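Local coordinates for protein peptide amidase (Stenotrophomonas maltophilia, PDB 1M22) that probably hydrolyses amide bonds as a peptide amidase of the amidase signature family, using a serine nucleophile, at residues A[199-211]-A[220-234]. Numbering follows the deposited sequence.
Sequences VVGLKPTVGLVSR and SQDTAGPMARSVADA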
ATOM      1  N   VAL A 199       2.924   0.885  10.530  1.00  4.99           N
ATOM      2  CA  VAL A 199       2.787  -0.489  10.065  1.00  4.79           C
ATOM      3  C   VAL A 199       3.732  -0.767   8.907  1.00  5.20           C
ATOM      4  O   VAL A 199       4.418   0.134   8.413  1.00  6.17           O
ATOM      5  CB  VAL A 199       1.331  -0.812   9.623  1.00  5.41           C
ATOM      6  CG1 VAL A 199       0.384  -0.660  10.806  1.00  6.85           C
ATOM      7  CG2 VAL A 199       0.907   0.095   8.479  1.00  6.61           C
ATOM      8  N   VAL A 200       3.776  -2.029   8.498  1.00  5.03           N
ATOM      9  CA  VAL A 200       4.618  -2.453   7.391  1.00  5.14           C
ATOM     10  C   VAL A 200       3.854  -2.273   6.085  1.00  3.81           C
ATOM     11  O   VAL A 200       2.659  -2.576   5.999  1.00  5.85           O
ATOM     12  CB  VAL A 200       5.011  -3.946   7.537  1.00  5.60           C
ATOM     13  CG1 VAL A 200       5.752  -4.428   6.287  1.00  5.21           C
ATOM     14  CG2 VAL A 200       5.871  -4.142   8.780  1.00  6.36           C
ATOM     15  N   GLY A 201       4.549  -1.762   5.074  1.00  5.17           N
ATOM     16  CA  GLY A 201       3.955  -1.580   3.764  1.00  4.96           C
ATOM     17  C   GLY A 201       4.963  -2.059   2.739  1.00  4.75           C
ATOM     18  O   GLY A 201       6.145  -1.731   2.836  1.00  6.92           O
ATOM     19  N   LEU A 202       4.514  -2.843   1.767  1.00  5.94           N
ATOM     20  CA  LEU A 202       5.413  -3.349   0.737  1.00  5.90           C
ATOM     21  C   LEU A 202       4.856  -3.068  -0.654  1.00  6.25           C
ATOM     22  O   LEU A 202       3.754  -3.512  -0.981  1.00  6.17           O
ATOM     23  CB  LEU A 202       5.612  -4.857   0.929  1.00  8.33           C
ATOM     24  CG  LEU A 202       6.718  -5.580   0.156  1.00 11.31           C
ATOM     25  CD1 LEU A 202       6.910  -6.956   0.772  1.00 13.58           C
ATOM     26  CD2 LEU A 202       6.367  -5.697  -1.320  1.00 11.90           C
ATOM     27  N   LYS A 203       5.606  -2.302  -1.448  1.00  5.98           N
ATOM     28  CA  LYS A 203       5.229  -1.986  -2.828  1.00  6.71           C
ATOM     29  C   LYS A 203       6.141  -2.848  -3.688  1.00  6.57           C
ATOM     30  O   LYS A 203       7.339  -2.588  -3.798  1.00  7.55           O
ATOM     31  CB  LYS A 203       5.491  -0.520  -3.177  1.00  8.11           C
ATOM     32  CG  LYS A 203       5.050  -0.182  -4.602  1.00  7.75           C
ATOM     33  CD  LYS A 203       5.764   1.036  -5.176  1.00  7.27           C
ATOM     34  CE  LYS A 203       7.189   0.714  -5.615  1.00  6.60           C
ATOM     35  NZ  LYS A 203       7.240  -0.148  -6.844  1.00  6.09           N
ATOM     36  N   PRO A 204       5.589  -3.880  -4.326  1.00  5.69           N
ATOM     37  CA  PRO A 204       6.460  -4.722  -5.144  1.00  5.85           C
ATOM     38  C   PRO A 204       6.879  -4.149  -6.487  1.00  6.01           C
ATOM     39  O   PRO A 204       6.488  -3.042  -6.873  1.00  6.30           O
ATOM     40  CB  PRO A 204       5.646  -6.004  -5.296  1.00  8.84           C
ATOM     41  CG  PRO A 204       4.242  -5.502  -5.331  1.00  8.99           C
ATOM     42  CD  PRO A 204       4.217  -4.417  -4.265  1.00  5.54           C
ATOM     43  N   THR A 205       7.715  -4.919  -7.175  1.00  5.83           N
ATOM     44  CA  THR A 205       8.174  -4.581  -8.511  1.00  6.38           C
ATOM     45  C   THR A 205       6.915  -4.556  -9.372  1.00  5.58           C
ATOM     46  O   THR A 205       6.024  -5.393  -9.197  1.00  5.80           O
ATOM     47  CB  THR A 205       9.097  -5.688  -9.065  1.00  6.15           C
ATOM     48  OG1 THR A 205      10.221  -5.858  -8.197  1.00  7.04           O
ATOM     49  CG2 THR A 205       9.583  -5.343 -10.466  1.00  7.21           C
ATOM     50  N   VAL A 206       6.830  -3.600 -10.288  1.00  6.44           N
ATOM     51  CA  VAL A 206       5.671  -3.536 -11.169  1.00  6.72           C
ATOM     52  C   VAL A 206       5.689  -4.783 -12.048  1.00  6.72           C
ATOM     53  O   VAL A 206       6.642  -5.022 -12.791  1.00  9.27           O
ATOM     54  CB  VAL A 206       5.706  -2.267 -12.043  1.00  7.06           C
ATOM     55  CG1 VAL A 206       4.616  -2.337 -13.107  1.00  8.59           C
ATOM     56  CG2 VAL A 206       5.503  -1.038 -11.166  1.00  9.58           C
ATOM     57  N   GLY A 207       4.637  -5.584 -11.941  1.00  7.20           N
ATOM     58  CA  GLY A 207       4.565  -6.809 -12.714  1.00  8.30           C
ATOM     59  C   GLY A 207       4.504  -8.049 -11.843  1.00  6.29           C
ATOM     60  O   GLY A 207       4.156  -9.124 -12.333  1.00  8.58           O
ATOM     61  N   LEU A 208       4.840  -7.923 -10.561  1.00  7.00           N
ATOM     62  CA  LEU A 208       4.788  -9.080  -9.672  1.00  6.34           C
ATOM     63  C   LEU A 208       3.344  -9.438  -9.343  1.00  5.89           C
ATOM     64  O   LEU A 208       2.990 -10.613  -9.270  1.00  6.65           O
ATOM     65  CB  LEU A 208       5.548  -8.807  -8.367  1.00  6.95           C
ATOM     66  CG  LEU A 208       5.564  -9.987  -7.381  1.00  5.73           C
ATOM     67  CD1 LEU A 208       6.333 -11.158  -7.985  1.00  9.62           C
ATOM     68  CD2 LEU A 208       6.201  -9.554  -6.064  1.00  8.91           C
ATOM     69  N   VAL A 209       2.520  -8.411  -9.149  1.00  6.01           N
ATOM     70  CA  VAL A 209       1.109  -8.574  -8.809  1.00  6.09           C
ATOM     71  C   VAL A 209       0.240  -7.911  -9.876  1.00  6.38           C
ATOM     72  O   VAL A 209       0.447  -6.747 -10.226  1.00  6.05           O
ATOM     73  CB  VAL A 209       0.795  -7.932  -7.436  1.00  5.62           C
ATOM     74  CG1 VAL A 209      -0.676  -8.130  -7.086  1.00  6.78           C
ATOM     75  CG2 VAL A 209       1.696  -8.529  -6.361  1.00  7.15           C
ATOM     76  N   SER A 210      -0.745  -8.644 -10.380  1.00  5.48           N
ATOM     77  CA  SER A 210      -1.615  -8.110 -11.418  1.00  5.57           C
ATOM     78  C   SER A 210      -2.368  -6.847 -11.016  1.00  5.02           C
ATOM     79  O   SER A 210      -2.860  -6.734  -9.894  1.00  5.65           O
ATOM     80  CB  SER A 210      -2.630  -9.170 -11.837  1.00  6.33           C
ATOM     81  OG  SER A 210      -3.490  -8.657 -12.839  1.00  6.89           O
ATOM     82  N   ARG A 211      -2.460  -5.906 -11.953  1.00  6.39           N
ATOM     83  CA  ARG A 211      -3.204  -4.673 -11.725  1.00  6.01           C
ATOM     84  C   ARG A 211      -4.600  -4.793 -12.337  1.00  6.45           C
ATOM     85  O   ARG A 211      -5.369  -3.829 -12.337  1.00  7.87           O
ATOM     86  CB  ARG A 211      -2.495  -3.461 -12.350  1.00  7.48           C
ATOM     87  CG  ARG A 211      -1.281  -2.926 -11.586  1.00  6.64           C
ATOM     88  CD  ARG A 211      -0.018  -3.727 -11.874  1.00  7.64           C
ATOM     89  NE  ARG A 211       0.285  -3.759 -13.304  1.00  6.54           N
ATOM     90  CZ  ARG A 211       0.780  -2.738 -13.998  1.00  7.46           C
ATOM     91  NH1 ARG A 211       1.053  -1.583 -13.405  1.00  7.43           N
ATOM     92  NH2 ARG A 211       0.967  -2.862 -15.307  1.00  9.18           N
ATOM     93  N   SER A 220       2.591   2.214 -15.842  1.00  7.23           N
ATOM     94  CA  SER A 220       4.035   2.152 -15.665  1.00  7.06           C
ATOM     95  C   SER A 220       4.465   2.031 -14.201  1.00  7.03           C
ATOM     96  O   SER A 220       5.477   1.388 -13.908  1.00  8.72           O
ATOM     97  CB  SER A 220       4.703   3.396 -16.265  1.00  7.56           C
ATOM     98  OG  SER A 220       4.605   3.406 -17.680  1.00 10.27           O
ATOM     99  N   GLN A 221       3.696   2.619 -13.284  1.00  7.02           N
ATOM    100  CA  GLN A 221       4.070   2.621 -11.868  1.00  6.15           C
ATOM    101  C   GLN A 221       3.123   1.944 -10.883  1.00  6.59           C
ATOM    102  O   GLN A 221       3.538   1.581  -9.785  1.00  6.58           O
ATOM    103  CB  GLN A 221       4.294   4.072 -11.413  1.00  6.71           C
ATOM    104  CG  GLN A 221       5.321   4.809 -12.268  1.00  7.99           C
ATOM    105  CD  GLN A 221       5.571   6.257 -11.864  1.00  7.13           C
ATOM    106  OE1 GLN A 221       6.205   7.006 -12.607  1.00  8.19           O
ATOM    107  NE2 GLN A 221       5.090   6.655 -10.689  1.00  7.22           N
ATOM    108  N   ASP A 222       1.864   1.775 -11.265  1.00  6.01           N
ATOM    109  CA  ASP A 222       0.860   1.188 -10.380  1.00  6.30           C
ATOM    110  C   ASP A 222       1.110  -0.235  -9.922  1.00  5.86           C
ATOM    111  O   ASP A 222       1.542  -1.083 -10.695  1.00  6.79           O
ATOM    112  CB  ASP A 222      -0.512   1.146 -11.058  1.00  8.44           C
ATOM    113  CG  ASP A 222      -1.222   2.485 -11.101  1.00 11.36           C
ATOM    114  OD1 ASP A 222      -0.612   3.536 -10.825  1.00 10.39           O
ATOM    115  OD2 ASP A 222      -2.428   2.465 -11.438  1.00 14.35           O
ATOM    116  N   THR A 223       0.810  -0.496  -8.657  1.00  5.88           N
ATOM    117  CA  THR A 223       0.857  -1.853  -8.142  1.00  6.63           C
ATOM    118  C   THR A 223       0.187  -1.956  -6.794  1.00  5.19           C
ATOM    119  O   THR A 223       0.243  -1.035  -5.977  1.00  5.82           O
ATOM    120  CB  THR A 223       2.277  -2.443  -8.009  1.00  6.29           C
ATOM    121  OG1 THR A 223       2.166  -3.815  -7.595  1.00  7.68           O
ATOM    122  CG2 THR A 223       3.099  -1.681  -6.984  1.00  8.37           C
ATOM    123  N   ALA A 224      -0.484  -3.078  -6.587  1.00  5.90           N
ATOM    124  CA  ALA A 224      -1.115  -3.352  -5.314  1.00  5.79           C
ATOM    125  C   ALA A 224      -0.001  -3.926  -4.445  1.00  6.85           C
ATOM    126  O   ALA A 224       1.038  -4.375  -4.948  1.00  6.25           O
ATOM    127  CB  ALA A 224      -2.234  -4.369  -5.478  1.00  6.77           C
ATOM    128  N   GLY A 225      -0.210  -3.907  -3.138  1.00  5.44           N
ATOM    129  CA  GLY A 225       0.791  -4.436  -2.237  1.00  6.26           C
ATOM    130  C   GLY A 225       0.202  -4.635  -0.861  1.00  5.80           C
ATOM    131  O   GLY A 225      -0.812  -4.022  -0.522  1.00  5.94           O
ATOM    132  N   PRO A 226       0.821  -5.484  -0.037  1.00  4.52           N
ATOM    133  CA  PRO A 226       0.323  -5.745   1.313  1.00  6.35           C
ATOM    134  C   PRO A 226       0.656  -4.674   2.339  1.00  5.04           C
ATOM    135  O   PRO A 226       1.665  -3.974   2.237  1.00  6.85           O
ATOM    136  CB  PRO A 226       0.979  -7.074   1.660  1.00  8.34           C
ATOM    137  CG  PRO A 226       2.320  -6.939   1.010  1.00  8.90           C
ATOM    138  CD  PRO A 226       1.986  -6.333  -0.344  1.00  6.88           C
ATOM    139  N   MET A 227      -0.221  -4.559   3.326  1.00  6.42           N
ATOM    140  CA  MET A 227      -0.054  -3.644   4.444  1.00  6.37           C
ATOM    141  C   MET A 227      -0.396  -4.517   5.648  1.00  5.93           C
ATOM    142  O   MET A 227      -1.446  -5.166   5.691  1.00  6.89           O
ATOM    143  CB  MET A 227      -0.979  -2.442   4.271  1.00  8.59           C
ATOM    144  CG  MET A 227      -0.611  -1.677   2.995  1.00  9.79           C
ATOM    145  SD  MET A 227      -1.584  -0.222   2.584  1.00 11.01           S
ATOM    146  CE  MET A 227      -0.743   1.055   3.535  1.00 10.19           C
ATOM    147  N   ALA A 228       0.520  -4.554   6.608  1.00  5.10           N
ATOM    148  CA  ALA A 228       0.375  -5.417   7.767  1.00  5.57           C
ATOM    149  C   ALA A 228       1.159  -4.878   8.943  1.00  5.30           C
ATOM    150  O   ALA A 228       1.976  -3.977   8.795  1.00  6.11           O
ATOM    151  CB  ALA A 228       0.878  -6.812   7.412  1.00  6.77           C
ATOM    152  N   ARG A 229       0.922  -5.446  10.119  1.00  5.83           N
ATOM    153  CA  ARG A 229       1.629  -4.990  11.304  1.00  7.07           C
ATOM    154  C   ARG A 229       3.026  -5.590  11.396  1.00  7.96           C
ATOM    155  O   ARG A 229       3.878  -5.073  12.121  1.00  9.03           O
ATOM    156  CB  ARG A 229       0.824  -5.333  12.558  1.00  6.70           C
ATOM    157  CG  ARG A 229      -0.465  -4.532  12.692  1.00  7.55           C
ATOM    158  CD  ARG A 229      -1.305  -5.036  13.856  1.00  7.63           C
ATOM    159  NE  ARG A 229      -1.726  -6.419  13.650  1.00  8.42           N
ATOM    160  CZ  ARG A 229      -2.758  -6.787  12.897  1.00  8.28           C
ATOM    161  NH1 ARG A 229      -3.499  -5.877  12.275  1.00  8.52           N
ATOM    162  NH2 ARG A 229      -3.039  -8.075  12.750  1.00 10.21           N
ATOM    163  N   SER A 230       3.265  -6.666  10.651  1.00  6.40           N
ATOM    164  CA  SER A 230       4.562  -7.334  10.673  1.00  7.10           C
ATOM    165  C   SER A 230       5.018  -7.741   9.281  1.00  6.39           C
ATOM    166  O   SER A 230       4.209  -7.896   8.366  1.00  6.21           O
ATOM    167  CB  SER A 230       4.492  -8.589  11.545  1.00  8.52           C
ATOM    168  OG  SER A 230       3.704  -9.587  10.912  1.00  9.21           O
ATOM    169  N   VAL A 231       6.326  -7.921   9.134  1.00  5.86           N
ATOM    170  CA  VAL A 231       6.898  -8.337   7.863  1.00  6.18           C
ATOM    171  C   VAL A 231       6.416  -9.741   7.499  1.00  5.50           C
ATOM    172  O   VAL A 231       6.153 -10.019   6.333  1.00  6.42           O
ATOM    173  CB  VAL A 231       8.445  -8.301   7.920  1.00  6.51           C
ATOM    174  CG1 VAL A 231       9.034  -8.855   6.624  1.00  7.25           C
ATOM    175  CG2 VAL A 231       8.922  -6.868   8.149  1.00  7.77           C
ATOM    176  N   ALA A 232       6.288 -10.619   8.491  1.00  5.87           N
ATOM    177  CA  ALA A 232       5.821 -11.978   8.229  1.00  6.11           C
ATOM    178  C   ALA A 232       4.417 -11.965   7.625  1.00  6.86           C
ATOM    179  O   ALA A 232       4.121 -12.721   6.702  1.00  6.95           O
ATOM    180  CB  ALA A 232       5.830 -12.789   9.521  1.00  8.00           C
ATOM    181  N   ASP A 233       3.546 -11.107   8.151  1.00  6.01           N
ATOM    182  CA  ASP A 233       2.184 -11.004   7.633  1.00  6.73           C
ATOM    183  C   ASP A 233       2.204 -10.475   6.199  1.00  6.07           C
ATOM    184  O   ASP A 233       1.468 -10.956   5.336  1.00  6.62           O
ATOM    185  CB  ASP A 233       1.342 -10.070   8.512  1.00  8.03           C
ATOM    186  CG  ASP A 233       0.933 -10.707   9.828  1.00 10.87           C
ATOM    187  OD1 ASP A 233       1.371 -11.844  10.115  1.00 11.02           O
ATOM    188  OD2 ASP A 233       0.166 -10.062  10.579  1.00 11.26           O
ATOM    189  N   ALA A 234       3.044  -9.475   5.942  1.00  5.93           N
ATOM    190  CA  ALA A 234       3.138  -8.916   4.599  1.00  6.26           C
ATOM    191  C   ALA A 234       3.626  -9.975   3.613  1.00  6.18           C
ATOM    192  O   ALA A 234       3.144 -10.046   2.478  1.00  6.47           O
ATOM    193  CB  ALA A 234       4.085  -7.724   4.591  1.00  7.23           C
TER
HETATM  194  O   HOH W   1       6.113   1.388  -8.895  1.00  7.91           O
HETATM  195  O   HOH W   2       2.943  -5.578  -9.557  1.00 10.12           O
HETATM  196  O   HOH W   3      -1.126  -4.900  -8.654  1.00  7.22           O
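V200 is the knob at one end of the contact between 199-211 and 220-234: CG1, anti to the backbone N (chi1 173°), rests 4.1 Å from A234 CB, while CG2 lies over the S230-V231 peptide, 3.7 Å from S230 C, and against V231 CG2. It thus fills the hollow where strand 223-228 turns into helix 231-241, whose N-cap is S230. The backbones of V200 and A228 form an antiparallel hydrogen-bonded pair, V200 N to A228 O measuring 2.7 Å and A228 N donating back to V200 O; L202 N hydrogen-bonds to P226 O. L202 CB sits against P226 CG. At G225 the strands meet backbone to backbone: its CA comes 3.3 Å from L202 O, a CA-H...O contact. These are neighbouring antiparallel strands in the middle of the eleven-stranded mixed sheet of the amidase signature fold, with 446-454 flanking 200-203 and 180-185 flanking 223-228. M227, on the same face as the side-chain-less G201, leaves the sheet toward S169 and A170 of helix 167-174, its side chain about 7 Å from that of the catalytic K86. At the start of strand 223-228, T223 wedges into the bend at K203-P204: CG2 presses on K203 CG at a tight 3.4 Å, the two side chains crossing nearly at right angles, and OG1 faces P204 CG while donating to A224 O. A water donates to T223 OG1 and accepts from the amides of G207 and V209, tying the strand to the type II turn 205-208 and the residue after it. V206 CG2 dips against Q221 O at 3.6 Å, and its CG1 lies over the rim of one guanidinium face of R211. Bent at chi2 and chi3, R211 curls back so that NH1 reaches D222 O at 2.8 Å, while NE pairs with D248.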